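Local coordinates for protein 5-ketofructose reductase (Gluconobacter sp., PDB 7COK) that probably reduces 5-ketofructose with a nicotinamide cofactor, as a member of a novel class within the shikimate dehydrogenase family, at residues Phe14-Ala19 with Asp44-Gly49. Residues are numbered along the deposited sequence; the frame is centred on the assembly and turned at random.
Sequences FSTPCA and DVKASG
Asp44 meets Thr16 through OD1 and OG1, the two side chains crossing obliquely where the parallel strands 9-15 and 38-44 run out. Thr16 holds OG1 anti to its backbone N (chi1 -169°), which turns the hydroxyl to donate to Asp44 OD1 at 2.7 Å from the syn side, somewhat out of the carboxylate plane; its methyl, CG2, packs against Val45 O. Lys46 NZ reaches Asp44 OD1 from the opposite face, 2.8 Å away, in a salt bridge within its own segment, and also pairs with Glu61 of the second subunit. A lysine suits this place because its bent chain can fold back, CD and CE passing Thr16 OG1 at about a right angle to the threonine. Aspartate offers two acceptors on a short stem: the other, Asp44 OD2, takes a weak hydrogen bond from Cys18 N (3.1 Å), just past the cis peptide before Pro17. Cys18 SG, meanwhile, lies 3.6 Å from Asp44 CB. Between the backbones, Val45 N donates to Ser15 O (2.9 Å), a bond of the parallel Ser15-Asp44 bridge. Val45 CG2 meets Phe14 CD1 obliquely at 3.6 Å; branched valine and flat phenyl suit this apolar side, which helix 50-59 covers through Ala53. An alanine in place of Asp44 would probably leave Lys46 without its partner within the chain and the loop after strand 9-15 less firmly held. One buried carboxylate thus ties the end of strand 38-44 to that loop in the substrate-binding domain, its negative charge probably stabilised by the lysine and the other donors.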
ATOM      1  N   PHE A  14      -7.142   8.077  -1.387  1.00 10.62           N
ATOM      2  CA  PHE A  14      -8.454   7.537  -1.728  1.00 10.88           C
ATOM      3  C   PHE A  14      -9.107   8.536  -2.675  1.00 11.42           C
ATOM      4  O   PHE A  14      -9.220   9.730  -2.376  1.00 12.18           O
ATOM      5  CB  PHE A  14      -9.325   7.383  -0.481  1.00 10.98           C
ATOM      6  CG  PHE A  14      -8.717   6.553   0.607  1.00 10.33           C
ATOM      7  CD1 PHE A  14      -7.909   5.419   0.323  1.00 10.83           C
ATOM      8  CD2 PHE A  14      -8.994   6.854   1.955  1.00 11.25           C
ATOM      9  CE1 PHE A  14      -7.377   4.650   1.357  1.00 10.52           C
ATOM     10  CE2 PHE A  14      -8.450   6.077   2.986  1.00 11.24           C
ATOM     11  CZ  PHE A  14      -7.651   4.984   2.698  1.00 11.06           C
ATOM     12  N   SER A  15      -9.514   8.050  -3.845  1.00 11.36           N
ATOM     13  CA  SER A  15     -10.185   8.890  -4.836  1.00 12.78           C
ATOM     14  C   SER A  15     -10.778   7.974  -5.891  1.00 12.59           C
ATOM     15  O   SER A  15     -10.423   6.802  -5.961  1.00 13.49           O
ATOM     16  CB  SER A  15      -9.198   9.871  -5.485  1.00 13.63           C
ATOM     17  OG  SER A  15      -8.290   9.209  -6.330  1.00 13.90           O
ATOM     18  N   THR A  16     -11.677   8.511  -6.705  1.00 13.54           N
ATOM     19  CA  THR A  16     -12.093   7.821  -7.920  1.00 14.36           C
ATOM     20  C   THR A  16     -12.517   8.832  -8.982  1.00 14.28           C
ATOM     21  O   THR A  16     -13.291   9.747  -8.665  1.00 15.01           O
ATOM     22  CB  THR A  16     -13.188   6.734  -7.681  1.00 14.40           C
ATOM     23  OG1 THR A  16     -13.348   5.957  -8.869  1.00 14.68           O
ATOM     24  CG2 THR A  16     -14.549   7.291  -7.262  1.00 15.02           C
ATOM     25  N   PRO A  17     -12.005   8.712 -10.216  1.00 14.88           N
ATOM     26  CA  PRO A  17     -10.957   7.765 -10.638  1.00 15.96           C
ATOM     27  C   PRO A  17      -9.575   8.210 -10.145  1.00 16.57           C
ATOM     28  O   PRO A  17      -9.393   9.370  -9.805  1.00 18.20           O
ATOM     29  CB  PRO A  17     -11.026   7.850 -12.169  1.00 16.75           C
ATOM     30  CG  PRO A  17     -11.535   9.228 -12.445  1.00 15.66           C
ATOM     31  CD  PRO A  17     -12.514   9.517 -11.349  1.00 15.57           C
ATOM     32  N   CYS A  18      -8.629   7.281 -10.067  1.00 16.10           N
ATOM     33  CA  CYS A  18      -7.286   7.621  -9.585  1.00 15.70           C
ATOM     34  C   CYS A  18      -6.136   7.381 -10.560  1.00 16.20           C
ATOM     35  O   CYS A  18      -4.987   7.735 -10.250  1.00 15.25           O
ATOM     36  CB  CYS A  18      -6.996   6.905  -8.261  1.00 15.97           C
ATOM     37  SG  CYS A  18      -6.652   5.155  -8.427  1.00 17.16           S
ATOM     38  N   ALA A  19      -6.434   6.806 -11.727  1.00 16.27           N
ATOM     39  CA  ALA A  19      -5.390   6.332 -12.635  1.00 17.27           C
ATOM     40  C   ALA A  19      -4.562   7.465 -13.229  1.00 17.65           C
ATOM     41  O   ALA A  19      -3.394   7.263 -13.582  1.00 18.69           O
ATOM     42  CB  ALA A  19      -5.997   5.476 -13.736  1.00 17.07           C
ATOM     43  N   ASP A  44      -8.224   3.293  -5.726  1.00 12.60           N
ATOM     44  CA  ASP A  44      -9.455   3.722  -6.316  1.00 13.35           C
ATOM     45  C   ASP A  44     -10.585   3.299  -5.392  1.00 13.43           C
ATOM     46  O   ASP A  44     -10.934   2.121  -5.314  1.00 14.57           O
ATOM     47  CB  ASP A  44      -9.619   3.157  -7.716  1.00 14.41           C
ATOM     48  CG  ASP A  44     -10.571   3.953  -8.533  1.00 17.46           C
ATOM     49  OD1 ASP A  44     -11.773   3.897  -8.229  1.00 17.66           O
ATOM     50  OD2 ASP A  44     -10.130   4.650  -9.463  1.00 18.93           O
ATOM     51  N   VAL A  45     -11.136   4.277  -4.684  1.00 12.49           N
ATOM     52  CA  VAL A  45     -12.109   4.013  -3.631  1.00 12.24           C
ATOM     53  C   VAL A  45     -13.420   4.670  -4.045  1.00 12.29           C
ATOM     54  O   VAL A  45     -13.469   5.875  -4.290  1.00 12.49           O
ATOM     55  CB  VAL A  45     -11.635   4.593  -2.270  1.00 11.85           C
ATOM     56  CG1 VAL A  45     -12.707   4.450  -1.217  1.00 11.66           C
ATOM     57  CG2 VAL A  45     -10.358   3.915  -1.784  1.00 11.80           C
ATOM     58  N   LYS A  46     -14.482   3.870  -4.129  1.00 12.92           N
ATOM     59  CA  LYS A  46     -15.796   4.393  -4.504  1.00 13.97           C
ATOM     60  C   LYS A  46     -16.457   5.087  -3.296  1.00 13.79           C
ATOM     61  O   LYS A  46     -16.068   4.879  -2.136  1.00 13.40           O
ATOM     62  CB  LYS A  46     -16.678   3.272  -5.087  1.00 14.83           C
ATOM     63  CG  LYS A  46     -16.058   2.505  -6.267  1.00 15.67           C
ATOM     64  CD  LYS A  46     -15.499   3.432  -7.349  1.00 16.27           C
ATOM     65  CE  LYS A  46     -14.892   2.684  -8.535  1.00 17.40           C
ATOM     66  NZ  LYS A  46     -13.653   1.880  -8.263  1.00 17.34           N
ATOM     67  N   ALA A  47     -17.470   5.921  -3.546  1.00 13.67           N
ATOM     68  CA  ALA A  47     -18.141   6.626  -2.426  1.00 14.35           C
ATOM     69  C   ALA A  47     -18.652   5.655  -1.366  1.00 13.90           C
ATOM     70  O   ALA A  47     -18.523   5.927  -0.169  1.00 13.63           O
ATOM     71  CB  ALA A  47     -19.259   7.532  -2.899  1.00 14.92           C
ATOM     72  N   SER A  48     -19.200   4.512  -1.797  1.00 14.13           N
ATOM     73  CA  SER A  48     -19.701   3.521  -0.847  1.00 14.39           C
ATOM     74  C   SER A  48     -18.593   2.786  -0.084  1.00 14.17           C
ATOM     75  O   SER A  48     -18.881   2.042   0.856  1.00 16.39           O
ATOM     76  CB  SER A  48     -20.624   2.507  -1.526  1.00 15.44           C
ATOM     77  OG  SER A  48     -19.930   1.806  -2.536  1.00 17.44           O
ATOM     78  N   GLY A  49     -17.336   2.946  -0.518  1.00 12.76           N
ATOM     79  CA  GLY A  49     -16.201   2.315   0.134  1.00 12.85           C
ATOM     80  C   GLY A  49     -15.405   3.222   1.046  1.00 11.75           C
ATOM     81  O   GLY A  49     -14.499   2.759   1.726  1.00 11.51           O
TER